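Local coordinates for methyltransferase (Geobacter sulfurreducens PCA, PDB 3C3P), which probably transfers a methyl group from S-adenosyl-L-methionine to an oxygen atom of its substrate, at residues L150-R164 with I196-S210. Residues are numbered along the deposited sequence; the frame is centred on the assembly and turned at random. Where two conformers were deposited one is given.
With EDO (1,2-ethanediol), chain K.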
ATOM      1  N   LEU A 150      -4.167 -16.637 -11.033  1.00 33.15           N
ATOM      2  CA  LEU A 150      -4.523 -15.284 -10.580  1.00 32.97           C
ATOM      3  C   LEU A 150      -5.805 -14.733 -11.189  1.00 32.21           C
ATOM      4  O   LEU A 150      -6.128 -14.972 -12.343  1.00 31.67           O
ATOM      5  CB  LEU A 150      -3.379 -14.282 -10.831  1.00 32.81           C
ATOM      6  CG  LEU A 150      -2.030 -14.509 -10.146  1.00 33.42           C
ATOM      7  CD1 LEU A 150      -1.091 -13.379 -10.531  1.00 33.55           C
ATOM      8  CD2 LEU A 150      -2.197 -14.601  -8.634  1.00 32.88           C
ATOM      9  N   ALA A 151      -6.544 -14.008 -10.367  1.00 30.45           N
ATOM     10  CA  ALA A 151      -7.754 -13.345 -10.828  1.00 29.64           C
ATOM     11  C   ALA A 151      -7.367 -12.053 -11.505  1.00 29.41           C
ATOM     12  O   ALA A 151      -6.256 -11.552 -11.356  1.00 28.80           O
ATOM     13  CB  ALA A 151      -8.668 -13.015  -9.673  1.00 29.32           C
ATOM     14  N   LYS A 152      -8.308 -11.533 -12.277  1.00 29.62           N
ATOM     15  CA  LYS A 152      -8.127 -10.235 -12.895  1.00 30.41           C
ATOM     16  C   LYS A 152      -7.777  -9.238 -11.788  1.00 29.82           C
ATOM     17  O   LYS A 152      -8.442  -9.201 -10.747  1.00 29.63           O
ATOM     18  CB  LYS A 152      -9.420  -9.751 -13.556  1.00 30.77           C
ATOM     19  CG  LYS A 152      -9.345  -8.310 -14.056  1.00 32.27           C
ATOM     20  CD  LYS A 152     -10.635  -7.830 -14.722  1.00 33.89           C
ATOM     21  CE  LYS A 152     -10.538  -6.348 -15.033  1.00 35.03           C
ATOM     22  NZ  LYS A 152     -11.752  -5.843 -15.763  1.00 36.52           N
ATOM     23  N   ASN A 153      -6.746  -8.435 -12.033  1.00 29.45           N
ATOM     24  CA  ASN A 153      -6.319  -7.372 -11.108  1.00 29.30           C
ATOM     25  C   ASN A 153      -5.867  -7.866  -9.730  1.00 29.50           C
ATOM     26  O   ASN A 153      -5.986  -7.153  -8.708  1.00 29.37           O
ATOM     27  CB  ASN A 153      -7.400  -6.271 -10.945  1.00 29.21           C
ATOM     28  CG  ASN A 153      -7.716  -5.502 -12.237  1.00 29.88           C
ATOM     29  OD1 ASN A 153      -8.838  -4.999 -12.382  1.00 28.28           O
ATOM     30  ND2 ASN A 153      -6.763  -5.420 -13.165  1.00 29.22           N
ATOM     31  N   ALA A 154      -5.370  -9.096  -9.708  1.00 29.52           N
ATOM     32  CA  ALA A 154      -4.791  -9.655  -8.473  1.00 29.60           C
ATOM     33  C   ALA A 154      -3.596  -8.825  -8.042  1.00 29.23           C
ATOM     34  O   ALA A 154      -2.967  -8.130  -8.825  1.00 30.69           O
ATOM     35  CB  ALA A 154      -4.336 -11.090  -8.658  1.00 27.93           C
ATOM     36  N   LEU A 155      -3.286  -8.951  -6.766  1.00 29.07           N
ATOM     37  CA  LEU A 155      -2.163  -8.287  -6.160  1.00 28.60           C
ATOM     38  C   LEU A 155      -1.198  -9.286  -5.564  1.00 29.23           C
ATOM     39  O   LEU A 155      -1.579 -10.158  -4.780  1.00 29.24           O
ATOM     40  CB  LEU A 155      -2.643  -7.389  -5.007  1.00 29.10           C
ATOM     41  CG  LEU A 155      -1.590  -6.620  -4.203  1.00 30.70           C
ATOM     42  CD1 LEU A 155      -0.886  -5.520  -5.000  1.00 30.75           C
ATOM     43  CD2 LEU A 155      -2.255  -6.048  -2.914  1.00 31.56           C
ATOM     44  N   LEU A 156       0.051  -9.112  -5.968  1.00 29.32           N
ATOM     45  CA  LEU A 156       1.153  -9.923  -5.492  0.50 29.45           C
ATOM     46  C   LEU A 156       1.815  -9.132  -4.382  1.00 28.26           C
ATOM     47  O   LEU A 156       2.070  -7.932  -4.527  1.00 29.26           O
ATOM     48  CB  LEU A 156       2.171 -10.186  -6.611  0.50 29.93           C
ATOM     49  CG  LEU A 156       3.341 -11.106  -6.296  0.50 30.17           C
ATOM     50  CD1 LEU A 156       2.839 -12.537  -6.145  0.50 31.23           C
ATOM     51  CD2 LEU A 156       4.358 -11.005  -7.408  0.50 30.73           C
ATOM     52  N   ILE A 157       2.064  -9.808  -3.273  1.00 28.30           N
ATOM     53  CA  ILE A 157       2.742  -9.220  -2.084  1.00 28.90           C
ATOM     54  C   ILE A 157       3.906 -10.164  -1.754  1.00 29.32           C
ATOM     55  O   ILE A 157       3.708 -11.312  -1.319  1.00 31.44           O
ATOM     56  CB  ILE A 157       1.840  -9.020  -0.854  1.00 29.30           C
ATOM     57  CG1 ILE A 157       0.592  -8.195  -1.212  1.00 28.96           C
ATOM     58  CG2 ILE A 157       2.658  -8.352   0.276  1.00 28.78           C
ATOM     59  CD1 ILE A 157      -0.404  -8.025  -0.074  1.00 29.52           C
ATOM     60  N   ALA A 158       5.112  -9.673  -1.991  1.00 28.29           N
ATOM     61  CA  ALA A 158       6.361 -10.434  -1.784  1.00 28.24           C
ATOM     62  C   ALA A 158       7.204  -9.772  -0.722  1.00 29.43           C
ATOM     63  O   ALA A 158       7.659  -8.630  -0.876  1.00 30.16           O
ATOM     64  CB  ALA A 158       7.138 -10.566  -3.102  1.00 28.19           C
ATOM     65  N   VAL A 159       7.405 -10.494   0.373  1.00 28.73           N
ATOM     66  CA  VAL A 159       8.172  -9.962   1.487  1.00 28.16           C
ATOM     67  C   VAL A 159       9.640 -10.328   1.353  1.00 29.55           C
ATOM     68  O   VAL A 159      10.035 -11.131   0.485  1.00 30.51           O
ATOM     69  CB  VAL A 159       7.602 -10.384   2.869  1.00 28.32           C
ATOM     70  CG1 VAL A 159       6.175  -9.782   3.059  1.00 27.80           C
ATOM     71  CG2 VAL A 159       7.635 -11.921   3.083  1.00 28.08           C
ATOM     72  N   ASN A 160      10.425  -9.730   2.232  1.00 29.91           N
ATOM     73  CA  ASN A 160      11.900  -9.930   2.264  1.00 30.80           C
ATOM     74  C   ASN A 160      12.502  -9.629   0.900  1.00 29.25           C
ATOM     75  O   ASN A 160      13.423 -10.292   0.423  1.00 30.40           O
ATOM     76  CB  ASN A 160      12.260 -11.339   2.731  1.00 32.07           C
ATOM     77  CG  ASN A 160      11.710 -11.636   4.096  1.00 33.74           C
ATOM     78  OD1 ASN A 160      11.641 -10.754   4.942  1.00 34.50           O
ATOM     79  ND2 ASN A 160      11.290 -12.877   4.315  1.00 35.45           N
ATOM     80  N   ALA A 161      11.948  -8.595   0.286  1.00 29.04           N
ATOM     81  CA  ALA A 161      12.351  -8.113  -1.049  1.00 29.60           C
ATOM     82  C   ALA A 161      13.678  -7.316  -1.135  1.00 29.88           C
ATOM     83  O   ALA A 161      14.291  -7.281  -2.199  1.00 30.47           O
ATOM     84  CB  ALA A 161      11.239  -7.310  -1.678  1.00 28.72           C
ATOM     85  N   LEU A 162      14.099  -6.688  -0.032  1.00 29.25           N
ATOM     86  CA  LEU A 162      15.335  -5.880   0.011  1.00 30.31           C
ATOM     87  C   LEU A 162      16.416  -6.523   0.846  1.00 31.61           C
ATOM     88  O   LEU A 162      17.600  -6.304   0.621  1.00 31.43           O
ATOM     89  CB  LEU A 162      15.064  -4.438   0.481  1.00 29.78           C
ATOM     90  CG  LEU A 162      14.225  -3.631  -0.511  1.00 30.18           C
ATOM     91  CD1 LEU A 162      13.886  -2.280   0.065  1.00 31.19           C
ATOM     92  CD2 LEU A 162      14.945  -3.523  -1.898  1.00 30.63           C
ATOM     93  N   ARG A 163      16.011  -7.303   1.818  1.00 32.09           N
ATOM     94  CA  ARG A 163      16.967  -8.018   2.658  1.00 34.95           C
ATOM     95  C   ARG A 163      16.313  -9.261   3.215  1.00 35.84           C
ATOM     96  O   ARG A 163      15.087  -9.359   3.311  1.00 34.21           O
ATOM     97  CB  ARG A 163      17.495  -7.149   3.783  1.00 36.47           C
ATOM     98  CG  ARG A 163      16.466  -6.862   4.813  1.00 37.67           C
ATOM     99  CD  ARG A 163      16.998  -5.931   5.838  1.00 39.18           C
ATOM    100  NE  ARG A 163      15.976  -5.640   6.842  1.00 40.61           N
ATOM    101  CZ  ARG A 163      16.118  -4.736   7.800  1.00 41.32           C
ATOM    102  NH1 ARG A 163      17.226  -4.031   7.889  1.00 42.02           N
ATOM    103  NH2 ARG A 163      15.150  -4.529   8.669  1.00 43.00           N
ATOM    104  N   ARG A 164      17.168 -10.217   3.541  1.00 37.62           N
ATOM    105  CA  ARG A 164      16.737 -11.515   4.060  1.00 40.30           C
ATOM    106  C   ARG A 164      16.084 -11.429   5.409  1.00 40.40           C
ATOM    107  O   ARG A 164      16.432 -10.597   6.252  1.00 40.67           O
ATOM    108  CB  ARG A 164      17.903 -12.519   4.046  1.00 42.93           C
ATOM    109  CG  ARG A 164      17.556 -13.914   4.541  1.00 45.58           C
ATOM    110  CD  ARG A 164      18.596 -14.903   4.000  1.00 47.49           C
ATOM    111  NE  ARG A 164      18.563 -14.841   2.534  1.00 49.71           N
ATOM    112  CZ  ARG A 164      17.907 -15.688   1.741  1.00 51.24           C
ATOM    113  NH1 ARG A 164      17.279 -16.747   2.244  1.00 51.98           N
ATOM    114  NH2 ARG A 164      17.933 -15.504   0.425  1.00 51.68           N
ATOM    115  N   ILE A 196       8.149  -1.079  -4.732  1.00 26.56           N
ATOM    116  CA  ILE A 196       8.713  -1.666  -3.530  1.00 27.02           C
ATOM    117  C   ILE A 196       8.631  -0.634  -2.405  1.00 28.45           C
ATOM    118  O   ILE A 196       9.126   0.475  -2.538  1.00 30.15           O
ATOM    119  CB  ILE A 196      10.194  -2.123  -3.697  1.00 28.07           C
ATOM    120  CG1 ILE A 196      10.341  -3.166  -4.792  1.00 28.32           C
ATOM    121  CG2 ILE A 196      10.785  -2.696  -2.370  1.00 26.91           C
ATOM    122  CD1 ILE A 196      11.809  -3.422  -5.229  1.00 28.51           C
ATOM    123  N   VAL A 197       7.939  -1.010  -1.345  1.00 29.11           N
ATOM    124  CA  VAL A 197       7.838  -0.113  -0.201  0.50 29.58           C
ATOM    125  C   VAL A 197       8.893  -0.586   0.818  1.00 29.46           C
ATOM    126  O   VAL A 197       9.021  -1.758   1.185  1.00 29.72           O
ATOM    127  CB  VAL A 197       6.409   0.063   0.368  0.50 30.27           C
ATOM    128  CG1 VAL A 197       5.479   0.675  -0.720  0.50 29.00           C
ATOM    129  CG2 VAL A 197       5.857  -1.236   0.921  0.50 30.02           C
ATOM    130  N   PRO A 198       9.693   0.352   1.262  1.00 31.64           N
ATOM    131  CA  PRO A 198      10.729  -0.132   2.154  1.00 33.94           C
ATOM    132  C   PRO A 198      10.372  -0.272   3.636  1.00 34.84           C
ATOM    133  O   PRO A 198      11.050   0.309   4.493  1.00 37.53           O
ATOM    134  CB  PRO A 198      11.850   0.882   1.937  1.00 34.32           C
ATOM    135  CG  PRO A 198      11.201   2.065   1.573  1.00 34.18           C
ATOM    136  CD  PRO A 198       9.945   1.727   0.823  1.00 33.29           C
ATOM    137  N   VAL A 199       9.291  -1.011   3.875  1.00 32.81           N
ATOM    138  CA  VAL A 199       8.819  -1.329   5.242  0.50 33.08           C
ATOM    139  C   VAL A 199       9.440  -2.673   5.612  1.00 32.63           C
ATOM    140  O   VAL A 199       9.519  -3.576   4.811  1.00 31.19           O
ATOM    141  CB  VAL A 199       7.273  -1.402   5.387  0.50 33.00           C
ATOM    142  CG1 VAL A 199       6.677  -2.487   4.526  0.50 33.41           C
ATOM    143  CG2 VAL A 199       6.890  -1.651   6.845  0.50 31.56           C
ATOM    144  N   GLY A 200       9.915  -2.788   6.838  1.00 31.99           N
ATOM    145  CA  GLY A 200      10.552  -4.032   7.285  1.00 31.92           C
ATOM    146  C   GLY A 200      11.778  -4.406   6.447  1.00 30.11           C
ATOM    147  O   GLY A 200      12.722  -3.654   6.331  1.00 31.57           O
ATOM    148  N   ASN A 201      11.721  -5.588   5.869  1.00 29.25           N
ATOM    149  CA  ASN A 201      12.781  -6.117   5.022  1.00 29.70           C
ATOM    150  C   ASN A 201      12.547  -5.802   3.525  1.00 28.83           C
ATOM    151  O   ASN A 201      13.234  -6.322   2.636  1.00 27.27           O
ATOM    152  CB  ASN A 201      12.925  -7.628   5.248  1.00 30.75           C
ATOM    153  CG  ASN A 201      13.395  -7.972   6.652  1.00 32.84           C
ATOM    154  OD1 ASN A 201      14.039  -7.169   7.339  1.00 33.22           O
ATOM    155  ND2 ASN A 201      13.107  -9.198   7.068  1.00 33.87           N
ATOM    156  N   GLY A 202      11.559  -4.938   3.289  1.00 30.02           N
ATOM    157  CA  GLY A 202      11.160  -4.505   1.938  1.00 29.86           C
ATOM    158  C   GLY A 202      10.008  -5.353   1.470  1.00 28.37           C
ATOM    159  O   GLY A 202      10.001  -6.562   1.645  1.00 28.45           O
ATOM    160  N   VAL A 203       9.024  -4.694   0.887  1.00 27.27           N
ATOM    161  CA  VAL A 203       7.833  -5.369   0.388  1.00 27.69           C
ATOM    162  C   VAL A 203       7.579  -5.001  -1.079  1.00 28.43           C
ATOM    163  O   VAL A 203       7.365  -3.850  -1.417  1.00 27.95           O
ATOM    164  CB  VAL A 203       6.564  -5.034   1.246  1.00 28.92           C
ATOM    165  CG1 VAL A 203       5.330  -5.802   0.699  1.00 27.98           C
ATOM    166  CG2 VAL A 203       6.791  -5.361   2.748  1.00 28.59           C
ATOM    167  N   LEU A 204       7.630  -6.015  -1.933  1.00 28.53           N
ATOM    168  CA  LEU A 204       7.395  -5.844  -3.358  1.00 28.20           C
ATOM    169  C   LEU A 204       5.907  -6.037  -3.614  1.00 29.13           C
ATOM    170  O   LEU A 204       5.307  -7.037  -3.208  1.00 29.25           O
ATOM    171  CB  LEU A 204       8.223  -6.844  -4.166  1.00 29.99           C
ATOM    172  CG  LEU A 204       8.136  -6.977  -5.683  1.00 31.72           C
ATOM    173  CD1 LEU A 204       8.481  -5.694  -6.429  1.00 32.11           C
ATOM    174  CD2 LEU A 204       9.107  -8.092  -6.137  1.00 31.82           C
ATOM    175  N   LEU A 205       5.323  -5.055  -4.287  1.00 29.51           N
ATOM    176  CA  LEU A 205       3.906  -5.091  -4.621  1.00 29.72           C
ATOM    177  C   LEU A 205       3.760  -5.076  -6.126  1.00 30.24           C
ATOM    178  O   LEU A 205       4.362  -4.239  -6.827  1.00 29.93           O
ATOM    179  CB  LEU A 205       3.185  -3.878  -4.014  1.00 30.25           C
ATOM    180  CG  LEU A 205       3.282  -3.663  -2.500  1.00 30.51           C
ATOM    181  CD1 LEU A 205       2.656  -2.307  -2.051  1.00 30.69           C
ATOM    182  CD2 LEU A 205       2.627  -4.823  -1.787  1.00 29.06           C
ATOM    183  N   GLY A 206       2.977  -6.030  -6.611  1.00 29.87           N
ATOM    184  CA  GLY A 206       2.677  -6.150  -8.050  1.00 30.25           C
ATOM    185  C   GLY A 206       1.192  -6.259  -8.319  1.00 29.74           C
ATOM    186  O   GLY A 206       0.535  -7.224  -7.917  1.00 30.14           O
ATOM    187  N   TYR A 207       0.665  -5.259  -9.011  1.00 28.72           N
ATOM    188  CA  TYR A 207      -0.742  -5.225  -9.388  1.00 28.99           C
ATOM    189  C   TYR A 207      -0.869  -5.737 -10.808  1.00 29.60           C
ATOM    190  O   TYR A 207      -0.226  -5.230 -11.716  1.00 29.16           O
ATOM    191  CB  TYR A 207      -1.280  -3.803  -9.302  1.00 28.68           C
ATOM    192  CG  TYR A 207      -2.708  -3.615  -9.716  1.00 28.81           C
ATOM    193  CD1 TYR A 207      -3.736  -3.816  -8.797  1.00 29.44           C
ATOM    194  CD2 TYR A 207      -3.046  -3.225 -11.001  1.00 29.13           C
ATOM    195  CE1 TYR A 207      -5.048  -3.655  -9.161  1.00 29.32           C
ATOM    196  CE2 TYR A 207      -4.337  -3.056 -11.362  1.00 29.47           C
ATOM    197  CZ  TYR A 207      -5.341  -3.256 -10.428  1.00 29.62           C
ATOM    198  OH  TYR A 207      -6.641  -3.073 -10.789  1.00 30.23           O
ATOM    199  N   ARG A 208      -1.732  -6.721 -10.994  1.00 29.91           N
ATOM    200  CA  ARG A 208      -1.907  -7.313 -12.299  1.00 30.73           C
ATOM    201  C   ARG A 208      -2.843  -6.457 -13.115  1.00 29.63           C
ATOM    202  O   ARG A 208      -4.017  -6.328 -12.820  1.00 30.74           O
ATOM    203  CB  ARG A 208      -2.396  -8.748 -12.170  1.00 33.67           C
ATOM    204  CG  ARG A 208      -2.022  -9.527 -13.367  1.00 36.20           C
ATOM    205  CD  ARG A 208      -2.076 -10.966 -13.130  1.00 39.95           C
ATOM    206  NE  ARG A 208      -3.422 -11.427 -13.302  1.00 41.99           N
ATOM    207  CZ  ARG A 208      -3.882 -12.064 -14.368  1.00 42.65           C
ATOM    208  NH1 ARG A 208      -3.102 -12.444 -15.354  1.00 45.69           N
ATOM    209  NH2 ARG A 208      -5.144 -12.395 -14.394  1.00 42.55           N
ATOM    210  N   LEU A 209      -2.284  -5.889 -14.168  1.00 30.15           N
ATOM    211  CA  LEU A 209      -3.007  -4.985 -15.084  1.00 29.59           C
ATOM    212  C   LEU A 209      -4.157  -5.692 -15.800  1.00 28.24           C
ATOM    213  O   LEU A 209      -4.108  -6.876 -16.043  1.00 26.85           O
ATOM    214  CB  LEU A 209      -2.007  -4.297 -16.039  1.00 29.88           C
ATOM    215  CG  LEU A 209      -0.990  -3.377 -15.361  1.00 29.43           C
ATOM    216  CD1 LEU A 209       0.070  -2.929 -16.351  1.00 30.89           C
ATOM    217  CD2 LEU A 209      -1.666  -2.172 -14.725  1.00 30.54           C
ATOM    218  N   SER A 210      -5.219  -4.931 -16.062  1.00 30.54           N
ATOM    219  CA  SER A 210      -6.445  -5.438 -16.713  1.00 30.96           C
ATOM    220  C   SER A 210      -6.150  -6.017 -18.092  1.00 32.97           C
ATOM    221  O   SER A 210      -6.838  -6.953 -18.494  1.00 33.79           O
ATOM    222  CB  SER A 210      -7.496  -4.335 -16.856  1.00 31.48           C
ATOM    223  OG  SER A 210      -7.828  -3.764 -15.603  1.00 29.56           O
ATOM    224  OXT SER A 210      -5.243  -5.581 -18.813  1.00 32.42           O
TER
HETATM  225  C1  EDO K 217      16.489 -12.068  -0.111  1.00 55.14           C
HETATM  226  O1  EDO K 217      15.100 -12.174   0.232  1.00 53.56           O
HETATM  227  C2  EDO K 217      16.957 -10.625  -0.321  1.00 55.25           C
HETATM  228  O2  EDO K 217      15.964  -9.890  -1.038  1.00 55.58           O
HETATM  229  O   HOH W   1      -9.211  -2.347 -12.633  1.00 28.89           O
HETATM  230  O   HOH W   2      -5.541  -8.837 -14.645  1.00 31.13           O
HETATM  231  O   HOH W   3       9.514  -7.746   3.970  1.00 31.82           O
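N201, in the turn that reverses the chain before strand 203-208, is gripped at both ends by the loop N160-R163. Its O accepts from the backbone N of both L162 and R163; its OD1 takes R163 NE at the guanidinium edge, planes 70° apart, modelled at a doubtfully short 2.5 Å. ND2 of N201 donates to N160 OD1 (3.0 Å), which lies in the N201 amide plane, while N160 ND2 bonds D133. G202 lies against L162 CD1 and CG, where a CB would strike CG; its backbone angles would also jam a CB against the preceding carbonyl O. From here antiparallel strands 154-159 and 203-208 run together, paired backbone bonds joining A158 to L204 and L156 to G206. I157 CG2 rests 3.7 Å from V203 CG1 on one face; on the other, A161 CB meets L204 CB. At the far end N153 CG lies 3.0 Å from Y207 OH without a direct hydrogen bond; a water links OD1 to that hydroxyl. With CG anti to its carbonyl carbon (chi1 -63°), N153 points ND2 at R208 O (2.9 Å) and S210 OG (3.1 Å), both in the amide plane. With an alanine in its place, both acceptors would probably lose this common donor, leaving the C-terminal tail less firmly held. R208 N bonds A154 O; its guanidinium, L150 CB over one face, bonds A151 O weakly at the edge. In this class I methyltransferase fold, polar groups thus close both ends of an apolar strand pair.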